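Local coordinates for protein serpin-12 (Manduca sexta, PDB 6CJ7) that probably inhibits serine proteases as a serpin and so controls the prophenoloxidase activation system in larval hemolymph, at residues R189-L193 and A355-F359; K198-S202 and D379-E383; G14-T18 and S368-L372; M219-V223 and I235-L240. All coordinates share one frame; numbering follows the deposited sequence.

Interaction 1: residues R189-L193 and A355-F359; sequences RNFTL and ANKPF
The Phe191 ring lies with one face on the backbone of the opposing loop, Asn356 C and Lys357 CA sitting beneath its rim, and with its edge turned to Ala355 O and Phe359. Its far end presses hardest on main chain, CZ coming to 3.3 Å from Lys357 C. The two phenyl groups meet rim to rim rather than stacking, Phe191 CE2 and Phe359 CE1 being 4.2 Å apart. Because CG of Phe191 stands anti to the backbone N (chi1 -178°), the ring is carried along the loop as far as Pro358, whose CD is 4.1 Å from CZ. Ala355 O is buried at the ring edge, 3.6 Å from Phe191 CE2, and has no hydrogen-bonding partner. One direct hydrogen bond joins the segments: Thr192 N gives an almost straight bond of 2.9 Å to Asn356 O, arriving well above the carbonyl plane. One water links Asn356 O to Thr192 OG1, and another bridges Asn190 O and Asn356 ND2. Strand 187-192 pairs on its other edge with strand 198-215 through Phe191 and Lys199. Residues 355-359 lead from strand 351-354, which follows the disordered residues 332-346, probably the serpin reactive-centre loop, into strand 359-365. Phe359 packs on Val236 and Leu238 of strand 232-239, Lys357 NZ bonds Pro239 O, and Pro380 touches the Phe191 ring.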
loop_
_atom_site.group_PDB
_atom_site.type_symbol
_atom_site.label_atom_id
_atom_site.label_comp_id
_atom_site.label_asym_id
_atom_site.label_seq_id
_atom_site.Cartn_x
_atom_site.Cartn_y
_atom_site.Cartn_z
ATOM N N ARG A 189 27.602 -4.436 4.968
ATOM C CA ARG A 189 27.969 -5.533 4.083
ATOM C C ARG A 189 27.527 -5.155 2.679
ATOM O O ARG A 189 26.717 -4.248 2.502
ATOM C CB ARG A 189 27.304 -6.855 4.511
ATOM C CG ARG A 189 27.415 -7.177 5.986
ATOM C CD ARG A 189 26.741 -8.503 6.305
ATOM N NE ARG A 189 26.770 -8.815 7.731
ATOM C CZ ARG A 189 27.694 -9.583 8.299
ATOM N NH1 ARG A 189 28.657 -10.114 7.554
ATOM N NH2 ARG A 189 27.655 -9.817 9.608
ATOM N N ASN A 190 28.039 -5.858 1.676
ATOM C CA ASN A 190 27.628 -5.543 0.317
ATOM C C ASN A 190 26.262 -6.134 -0.018
ATOM O O ASN A 190 25.940 -7.271 0.340
ATOM C CB ASN A 190 28.664 -6.019 -0.691
ATOM C CG ASN A 190 29.706 -4.953 -0.977
ATOM O OD1 ASN A 190 29.411 -3.756 -0.955
ATOM N ND2 ASN A 190 30.927 -5.378 -1.222
ATOM N N PHE A 191 25.452 -5.325 -0.687
ATOM C CA PHE A 191 24.207 -5.741 -1.308
ATOM C C PHE A 191 24.456 -5.752 -2.813
ATOM O O PHE A 191 25.038 -4.802 -3.345
ATOM C CB PHE A 191 23.096 -4.757 -0.940
ATOM C CG PHE A 191 21.742 -5.112 -1.485
ATOM C CD1 PHE A 191 21.403 -4.827 -2.796
ATOM C CD2 PHE A 191 20.795 -5.704 -0.667
ATOM C CE1 PHE A 191 20.135 -5.142 -3.284
ATOM C CE2 PHE A 191 19.545 -6.029 -1.145
ATOM C CZ PHE A 191 19.202 -5.743 -2.457
ATOM N N THR A 192 24.056 -6.827 -3.492
ATOM C CA THR A 192 24.299 -6.964 -4.927
ATOM C C THR A 192 23.007 -6.664 -5.668
ATOM O O THR A 192 22.017 -7.387 -5.513
ATOM C CB THR A 192 24.802 -8.358 -5.300
ATOM O OG1 THR A 192 25.995 -8.653 -4.562
ATOM C CG2 THR A 192 25.114 -8.424 -6.805
ATOM N N LEU A 193 23.022 -5.606 -6.467
ATOM C CA LEU A 193 21.853 -5.249 -7.248
ATOM C C LEU A 193 21.709 -6.190 -8.437
ATOM O O LEU A 193 22.658 -6.861 -8.850
ATOM C CB LEU A 193 21.955 -3.803 -7.736
ATOM C CG LEU A 193 21.751 -2.648 -6.750
ATOM C CD1 LEU A 193 22.946 -2.472 -5.837
ATOM C CD2 LEU A 193 21.485 -1.367 -7.530
ATOM N N ALA A 355 19.298 -11.372 3.062
ATOM C CA ALA A 355 18.650 -10.589 2.011
ATOM C C ALA A 355 19.613 -9.542 1.449
ATOM O O ALA A 355 19.406 -8.335 1.583
ATOM C CB ALA A 355 17.378 -9.944 2.551
ATOM N N ASN A 356 20.686 -10.036 0.825
ATOM C CA ASN A 356 21.741 -9.209 0.248
ATOM C C ASN A 356 21.624 -9.119 -1.270
ATOM O O ASN A 356 22.623 -8.903 -1.969
ATOM C CB ASN A 356 23.118 -9.728 0.661
ATOM C CG ASN A 356 23.405 -11.131 0.144
ATOM O OD1 ASN A 356 22.564 -11.768 -0.489
ATOM N ND2 ASN A 356 24.608 -11.617 0.415
ATOM N N LYS A 357 20.413 -9.319 -1.765
ATOM C CA LYS A 357 20.065 -9.248 -3.174
ATOM C C LYS A 357 18.593 -8.882 -3.216
ATOM O O LYS A 357 17.916 -8.908 -2.179
ATOM C CB LYS A 357 20.335 -10.578 -3.884
ATOM C CG LYS A 357 19.518 -11.740 -3.372
ATOM C CD LYS A 357 19.885 -13.014 -4.116
ATOM C CE LYS A 357 19.146 -14.213 -3.556
ATOM N NZ LYS A 357 19.230 -15.386 -4.472
ATOM N N PRO A 358 18.068 -8.502 -4.384
ATOM C CA PRO A 358 16.675 -8.034 -4.436
ATOM C C PRO A 358 15.665 -9.025 -3.850
ATOM O O PRO A 358 15.772 -10.243 -4.029
ATOM C CB PRO A 358 16.445 -7.817 -5.940
ATOM C CG PRO A 358 17.747 -7.401 -6.420
ATOM C CD PRO A 358 18.772 -8.238 -5.654
ATOM N N PHE A 359 14.669 -8.478 -3.159
ATOM C CA PHE A 359 13.710 -9.284 -2.415
ATOM C C PHE A 359 12.377 -8.559 -2.353
ATOM O O PHE A 359 12.274 -7.380 -2.696
ATOM C CB PHE A 359 14.217 -9.610 -0.996
ATOM C CG PHE A 359 14.423 -8.393 -0.124
ATOM C CD1 PHE A 359 15.652 -7.743 -0.108
ATOM C CD2 PHE A 359 13.421 -7.942 0.712
ATOM C CE1 PHE A 359 15.859 -6.636 0.703
ATOM C CE2 PHE A 359 13.610 -6.832 1.519
ATOM C CZ PHE A 359 14.831 -6.179 1.520
HETATM O O HOH W 1 26.184 -9.482 2.128
HETATM O O HOH W 2 25.330 -9.709 -2.362
#

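Interaction 2: residues K198-S202 and D379-E383; sequences KKVAS and DPTLE
Lys199 meets the Asp379 carboxylate nearly perpendicularly, the extended lysine chain running out from its strand until its ammonium reaches the side of the carboxylate. NZ lies 2.7 Å from Asp379 OD2 in a salt bridge that uses the syn lone pair of that oxygen. On its way the chain passes Thr381, with CD of Lys199 3.5 Å from OG1 of Thr381; the bond from NZ to the same hydroxyl is weak. The second carboxylate oxygen is kept for the turn itself: Asp379 OD1 accepts from Thr381 OG1 at 2.6 Å and from Thr381 N at 3.0 Å, both donors coming from one face of its plane. Thr381 has OG1 between its backbone N and carbonyl carbon (chi1 70°), which turns the hydroxyl back to the aspartate and leaves CG2 3.3 Å from Val200 O. Beside the charged pair, Ala201 CB meets Pro380 CG at 4.1 Å. With an alanine here instead of Asp379, Lys199 would probably be left without its countercharge, and the hydroxyl and amide of Thr381 without the acceptor that fixes the turn. Asp379 O is taken by Asn35 ND2. The bond from Thr381 N makes an Asx turn, here built on a type I beta turn spanning Asp379 to Leu382, and the salt bridge ties this turn of the C-terminal tail to the strand that starts at Lys198.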
loop_
_atom_site.group_PDB
_atom_site.type_symbol
_atom_site.label_atom_id
_atom_site.label_comp_id
_atom_site.label_asym_id
_atom_site.label_seq_id
_atom_site.Cartn_x
_atom_site.Cartn_y
_atom_site.Cartn_z
ATOM N N LYS A 198 27.606 -3.616 -6.841
ATOM C CA LYS A 198 27.678 -3.799 -5.393
ATOM C C LYS A 198 27.517 -2.459 -4.685
ATOM O O LYS A 198 28.122 -1.460 -5.091
ATOM C CB LYS A 198 29.018 -4.422 -4.974
ATOM C CG LYS A 198 29.297 -5.841 -5.453
ATOM C CD LYS A 198 30.774 -6.221 -5.217
ATOM C CE LYS A 198 30.983 -6.957 -3.879
ATOM N NZ LYS A 198 32.430 -7.148 -3.458
ATOM N N LYS A 199 26.725 -2.447 -3.612
ATOM C CA LYS A 199 26.511 -1.261 -2.786
ATOM C C LYS A 199 26.506 -1.638 -1.311
ATOM O O LYS A 199 25.853 -2.613 -0.917
ATOM C CB LYS A 199 25.176 -0.575 -3.106
ATOM C CG LYS A 199 25.161 0.318 -4.329
ATOM C CD LYS A 199 24.004 1.321 -4.202
ATOM C CE LYS A 199 23.789 2.139 -5.461
ATOM N NZ LYS A 199 22.586 3.010 -5.327
ATOM N N VAL A 200 27.180 -0.822 -0.496
ATOM C CA VAL A 200 27.169 -1.014 0.954
ATOM C C VAL A 200 25.783 -0.728 1.504
ATOM O O VAL A 200 25.167 0.290 1.161
ATOM C CB VAL A 200 28.216 -0.102 1.604
ATOM C CG1 VAL A 200 27.984 0.008 3.106
ATOM C CG2 VAL A 200 29.596 -0.628 1.304
ATOM N N ALA A 201 25.287 -1.624 2.361
ATOM C CA ALA A 201 24.028 -1.422 3.063
ATOM C C ALA A 201 24.189 -1.852 4.517
ATOM O O ALA A 201 25.124 -2.580 4.882
ATOM C CB ALA A 201 22.867 -2.195 2.406
ATOM N N SER A 202 23.270 -1.376 5.355
ATOM C CA SER A 202 23.261 -1.684 6.785
ATOM C C SER A 202 22.357 -2.882 7.047
ATOM O O SER A 202 21.128 -2.770 6.998
ATOM C CB SER A 202 22.797 -0.473 7.589
ATOM O OG SER A 202 23.755 0.566 7.526
ATOM N N ASP A 379 17.072 -1.959 -4.224
ATOM C CA ASP A 379 18.232 -1.215 -3.738
ATOM C C ASP A 379 17.846 -0.579 -2.410
ATOM O O ASP A 379 17.204 0.475 -2.394
ATOM C CB ASP A 379 18.655 -0.142 -4.752
ATOM C CG ASP A 379 19.931 0.589 -4.353
ATOM O OD1 ASP A 379 20.369 0.452 -3.189
ATOM O OD2 ASP A 379 20.497 1.316 -5.208
ATOM N N PRO A 380 18.215 -1.185 -1.279
ATOM C CA PRO A 380 17.788 -0.643 0.017
ATOM C C PRO A 380 18.467 0.664 0.403
ATOM O O PRO A 380 18.090 1.239 1.431
ATOM C CB PRO A 380 18.159 -1.767 0.997
ATOM C CG PRO A 380 19.353 -2.416 0.353
ATOM C CD PRO A 380 19.044 -2.394 -1.133
ATOM N N THR A 381 19.456 1.138 -0.363
ATOM C CA THR A 381 20.140 2.385 -0.039
ATOM C C THR A 381 19.404 3.608 -0.560
ATOM O O THR A 381 19.796 4.733 -0.236
ATOM C CB THR A 381 21.568 2.386 -0.599
ATOM O OG1 THR A 381 21.542 2.479 -2.035
ATOM C CG2 THR A 381 22.300 1.118 -0.193
ATOM N N LEU A 382 18.361 3.415 -1.360
ATOM C CA LEU A 382 17.617 4.506 -1.967
ATOM C C LEU A 382 16.247 4.598 -1.324
ATOM O O LEU A 382 15.572 3.579 -1.131
ATOM C CB LEU A 382 17.477 4.299 -3.479
ATOM C CG LEU A 382 18.814 4.306 -4.224
ATOM C CD1 LEU A 382 18.632 3.984 -5.696
ATOM C CD2 LEU A 382 19.512 5.639 -4.048
ATOM N N GLU A 383 15.840 5.818 -0.996
ATOM C CA GLU A 383 14.583 6.031 -0.295
ATOM C C GLU A 383 13.383 6.199 -1.219
ATOM O O GLU A 383 12.252 6.206 -0.727
ATOM C CB GLU A 383 14.695 7.262 0.612
ATOM C CG GLU A 383 15.866 7.192 1.573
ATOM C CD GLU A 383 15.644 8.012 2.824
ATOM O OE1 GLU A 383 14.968 9.061 2.739
ATOM O OE2 GLU A 383 16.142 7.602 3.895
#

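Interaction 3: residues G14-T18 and S368-L372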
loop_
_atom_site.group_PDB
_atom_site.type_symbol
_atom_site.label_atom_id
_atom_site.label_comp_id
_atom_site.label_asym_id
_atom_site.label_seq_id
_atom_site.Cartn_x
_atom_site.Cartn_y
_atom_site.Cartn_z
ATOM N N GLY A 14 -10.519 -11.962 3.934
ATOM C CA GLY A 14 -9.309 -12.680 3.624
ATOM C C GLY A 14 -8.474 -11.784 2.747
ATOM O O GLY A 14 -8.742 -10.581 2.641
ATOM N N PRO A 15 -7.461 -12.330 2.074
ATOM C CA PRO A 15 -6.718 -11.500 1.120
ATOM C C PRO A 15 -7.499 -11.164 -0.147
ATOM O O PRO A 15 -7.062 -10.271 -0.886
ATOM C CB PRO A 15 -5.474 -12.342 0.816
ATOM C CG PRO A 15 -5.906 -13.728 1.033
ATOM C CD PRO A 15 -6.916 -13.695 2.155
ATOM N N ALA A 16 -8.643 -11.812 -0.411
ATOM C CA ALA A 16 -9.398 -11.512 -1.629
ATOM C C ALA A 16 -9.894 -10.074 -1.660
ATOM O O ALA A 16 -10.090 -9.509 -2.746
ATOM C CB ALA A 16 -10.590 -12.461 -1.771
ATOM N N SER A 17 -10.109 -9.460 -0.493
ATOM C CA SER A 17 -10.694 -8.123 -0.473
ATOM C C SER A 17 -9.797 -7.094 -1.150
ATOM O O SER A 17 -10.302 -6.116 -1.706
ATOM C CB SER A 17 -10.992 -7.690 0.960
ATOM O OG SER A 17 -9.808 -7.634 1.730
ATOM N N THR A 18 -8.474 -7.271 -1.090
ATOM C CA THR A 18 -7.561 -6.322 -1.715
ATOM C C THR A 18 -6.969 -6.847 -3.021
ATOM O O THR A 18 -5.945 -6.323 -3.485
ATOM C CB THR A 18 -6.441 -5.924 -0.744
ATOM O OG1 THR A 18 -5.750 -7.088 -0.279
ATOM C CG2 THR A 18 -7.008 -5.161 0.453
ATOM N N SER A 368 -6.801 -8.988 9.920
ATOM C CA SER A 368 -7.685 -8.919 8.761
ATOM C C SER A 368 -7.187 -9.731 7.569
ATOM O O SER A 368 -7.931 -9.882 6.592
ATOM C CB SER A 368 -7.892 -7.458 8.345
ATOM O OG SER A 368 -8.714 -6.789 9.292
ATOM N N SER A 369 -5.957 -10.250 7.631
ATOM C CA SER A 369 -5.396 -11.126 6.600
ATOM C C SER A 369 -5.362 -10.445 5.238
ATOM O O SER A 369 -5.837 -10.990 4.239
ATOM C CB SER A 369 -6.163 -12.445 6.514
ATOM O OG SER A 369 -6.070 -13.158 7.735
ATOM N N ILE A 370 -4.772 -9.252 5.203
ATOM C CA ILE A 370 -4.620 -8.497 3.954
ATOM C C ILE A 370 -3.228 -7.888 3.896
ATOM O O ILE A 370 -2.596 -7.604 4.922
ATOM C CB ILE A 370 -5.674 -7.379 3.817
ATOM C CG1 ILE A 370 -5.631 -6.426 5.008
ATOM C CG2 ILE A 370 -7.074 -7.947 3.629
ATOM C CD1 ILE A 370 -6.319 -5.102 4.714
ATOM N N PRO A 371 -2.713 -7.692 2.678
ATOM C CA PRO A 371 -1.431 -6.993 2.496
ATOM C C PRO A 371 -1.628 -5.485 2.507
ATOM O O PRO A 371 -2.212 -4.905 1.583
ATOM C CB PRO A 371 -0.956 -7.501 1.127
ATOM C CG PRO A 371 -2.246 -7.759 0.381
ATOM C CD PRO A 371 -3.210 -8.283 1.423
ATOM N N LEU A 372 -1.138 -4.843 3.559
ATOM C CA LEU A 372 -1.213 -3.394 3.687
ATOM C C LEU A 372 -0.151 -2.688 2.863
ATOM O O LEU A 372 -0.345 -1.528 2.506
ATOM C CB LEU A 372 -1.045 -2.969 5.145
ATOM C CG LEU A 372 -2.144 -3.463 6.089
ATOM C CD1 LEU A 372 -1.831 -3.041 7.520
ATOM C CD2 LEU A 372 -3.481 -2.895 5.653
#
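Ile370 lays its CG2 methyl into the bend of residues 14-18, 3.3 Å from Gly14 O and equally close to Ser17 OG. The methyl can reach there because CG2 stands anti to the carbonyl carbon of Ile370 while CG1 takes the place between backbone N and C. Its two oxygen neighbours are themselves joined: Ser17 OG, with chi1 at 61°, donates to Gly14 O at 3.3 Å, nearly in line with the carbonyl bond. Were Ser17 exchanged for an alanine, the bend, no longer closed by the bond to Gly14 O, would probably be freer to shift under the Ile370 methyl. Further on, Thr18 and Pro371 lie alongside each other, running oppositely, with Thr18 OG1 3.3 Å from Pro371 CD. Backbone meets backbone around Ser369 O, which lies 3.1 Å from Gly14 C and 3.0 Å from Pro15 N; the proline nitrogen has no hydrogen to offer, and no hydrogen bond crosses between the segments. The contact is therefore one of shape, with Ser369 and Ile370 forming a G1 beta bulge opposite Asp365. It fastens the start of the modelled chain, just before helix 19-31, to strand 370-377. Pro15 continues onto Trp364 of strand 359-365 and Met254 of helix 254-260, Ile370 onto Val80 of helix 70-85 and Phe41 of helix 40-51, and Thr18 onto Thr44 of the latter helix.

Interaction 4: residues M219-V223 and I235-L240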
loop_
_atom_site.group_PDB
_atom_site.type_symbol
_atom_site.label_atom_id
_atom_site.label_comp_id
_atom_site.label_asym_id
_atom_site.label_seq_id
_atom_site.Cartn_x
_atom_site.Cartn_y
_atom_site.Cartn_z
ATOM N N MET A 219 9.998 -20.876 -5.633
ATOM C CA MET A 219 11.460 -20.947 -5.645
ATOM C C MET A 219 12.070 -19.832 -4.793
ATOM O O MET A 219 12.879 -19.023 -5.258
ATOM C CB MET A 219 12.008 -20.893 -7.074
ATOM C CG MET A 219 11.446 -21.945 -8.018
ATOM S SD MET A 219 12.544 -22.232 -9.428
ATOM C CE MET A 219 11.950 -21.011 -10.607
ATOM N N ALA A 220 11.674 -19.805 -3.519
ATOM C CA ALA A 220 12.026 -18.672 -2.676
ATOM C C ALA A 220 12.015 -19.080 -1.210
ATOM O O ALA A 220 11.275 -19.978 -0.806
ATOM C CB ALA A 220 11.069 -17.500 -2.900
ATOM N N LYS A 221 12.843 -18.399 -0.425
ATOM C CA LYS A 221 12.812 -18.521 1.023
ATOM C C LYS A 221 11.861 -17.478 1.592
ATOM O O LYS A 221 11.705 -16.389 1.038
ATOM C CB LYS A 221 14.202 -18.320 1.626
ATOM C CG LYS A 221 15.205 -19.395 1.316
ATOM C CD LYS A 221 16.565 -18.964 1.845
ATOM C CE LYS A 221 17.631 -20.012 1.576
ATOM N NZ LYS A 221 18.907 -19.668 2.260
ATOM N N VAL A 222 11.235 -17.815 2.721
ATOM C CA VAL A 222 10.243 -16.968 3.373
ATOM C C VAL A 222 10.578 -16.878 4.856
ATOM O O VAL A 222 10.843 -17.901 5.491
ATOM C CB VAL A 222 8.818 -17.531 3.197
ATOM C CG1 VAL A 222 7.793 -16.672 3.950
ATOM C CG2 VAL A 222 8.460 -17.640 1.719
ATOM N N VAL A 223 10.543 -15.665 5.417
ATOM C CA VAL A 223 10.548 -15.489 6.870
ATOM C C VAL A 223 9.443 -14.503 7.245
ATOM O O VAL A 223 9.168 -13.550 6.507
ATOM C CB VAL A 223 11.935 -15.035 7.396
ATOM C CG1 VAL A 223 12.256 -13.602 7.018
ATOM C CG2 VAL A 223 12.022 -15.234 8.912
ATOM N N ILE A 235 6.522 -9.899 6.001
ATOM C CA ILE A 235 6.769 -11.160 5.325
ATOM C C ILE A 235 7.800 -10.869 4.249
ATOM O O ILE A 235 7.568 -10.042 3.360
ATOM C CB ILE A 235 5.472 -11.742 4.747
ATOM C CG1 ILE A 235 4.466 -11.965 5.883
ATOM C CG2 ILE A 235 5.758 -13.055 4.005
ATOM C CD1 ILE A 235 3.069 -12.317 5.408
ATOM N N VAL A 236 8.967 -11.489 4.361
ATOM C CA VAL A 236 10.083 -11.226 3.460
ATOM C C VAL A 236 10.312 -12.472 2.625
ATOM O O VAL A 236 10.418 -13.583 3.163
ATOM C CB VAL A 236 11.352 -10.829 4.231
ATOM C CG1 VAL A 236 12.482 -10.495 3.256
ATOM C CG2 VAL A 236 11.058 -9.662 5.162
ATOM N N VAL A 237 10.371 -12.291 1.306
ATOM C CA VAL A 237 10.422 -13.403 0.372
ATOM C C VAL A 237 11.630 -13.181 -0.522
ATOM O O VAL A 237 11.744 -12.133 -1.173
ATOM C CB VAL A 237 9.125 -13.511 -0.450
ATOM C CG1 VAL A 237 9.092 -14.824 -1.195
ATOM C CG2 VAL A 237 7.903 -13.386 0.462
ATOM N N LEU A 238 12.533 -14.156 -0.539
ATOM C CA LEU A 238 13.841 -14.005 -1.149
ATOM C C LEU A 238 14.006 -15.054 -2.244
ATOM O O LEU A 238 13.978 -16.257 -1.945
ATOM C CB LEU A 238 14.920 -14.163 -0.084
ATOM C CG LEU A 238 16.389 -14.001 -0.434
ATOM C CD1 LEU A 238 16.700 -12.597 -0.885
ATOM C CD2 LEU A 238 17.241 -14.372 0.783
ATOM N N PRO A 239 14.187 -14.668 -3.511
ATOM C CA PRO A 239 14.337 -15.667 -4.569
ATOM C C PRO A 239 15.588 -16.492 -4.352
ATOM O O PRO A 239 16.611 -16.008 -3.870
ATOM C CB PRO A 239 14.442 -14.822 -5.848
ATOM C CG PRO A 239 14.027 -13.467 -5.481
ATOM C CD PRO A 239 14.292 -13.283 -4.011
ATOM N N LEU A 240 15.489 -17.768 -4.702
ATOM C CA LEU A 240 16.674 -18.597 -4.726
ATOM C C LEU A 240 17.544 -18.226 -5.927
ATOM O O LEU A 240 17.123 -17.504 -6.837
ATOM C CB LEU A 240 16.298 -20.083 -4.770
ATOM C CG LEU A 240 15.299 -20.507 -3.691
ATOM C CD1 LEU A 240 14.854 -21.946 -3.905
ATOM C CD2 LEU A 240 15.889 -20.318 -2.303
#
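Val222 and Val237 both hold CG1 anti to the backbone N (chi1 177° and -168°), which sets Val222 CG2 4.1 Å from Val237 CG1, the two side chains standing abreast. The same Val237 methyl reaches diagonally to Ala220 CB at 3.7 Å, while Val222 CG1 touches Ile235 CG2. Val223 and Val236 are likewise abreast, but on the other face of the sheet, where CG1 of Val223 meets CB of Val236 at 4.0 Å. Lys221 shares that face; near its base CG packs on Leu240 CD2 at 3.8 Å, the two chains nearly perpendicular, and its ammonium goes on to Tyr352 O. The strands run antiparallel, their axes at 162°. Lys221 pairs with Leu238 and Val223 with Val236 through two hydrogen bonds each. Beyond the last pair, Leu240 N adds a nearly straight bond of 2.9 Å to Met219 O, which belongs to the G1 bulge that Met219 and Ala220 form opposite His215. Leu248 of helix 245-251 covers Ala220, Val237 and Pro239, and Phe260 covers Val222; Phe353 lies on Val236 and Leu238. The hairpin of strands 220-226 and 232-239 belongs to sheet B of the serpin fold. Its chemistry divides cleanly: five backbone bonds satisfy the polar groups facing across the hairpin, and valines, leucine and isoleucine make both faces largely apolar, with Lys221 the exception, its charge ending on a backbone carbonyl.

Overall arrangement
Interaction 4 is a buried, mostly apolar strand pair within one hairpin, whereas interactions 1, 2 and 3 are only partly buried and fix loops to structured parts. Interactions 1 and 2 touch directly, their strands 187-192 and 198-215 being paired neighbours, and interaction 1 also touches interaction 4. Interaction 1 relies on a ring over backbone and on waters, interaction 2 on a salt bridge and an Asx turn. Interaction 3 lies about 20 Å from interaction 4, centre to centre, and about 30 Å from interaction 2, which is on the opposite side of the chain's centre; it joins segments near the two ends of the chain by close packing without a cross-segment hydrogen bond.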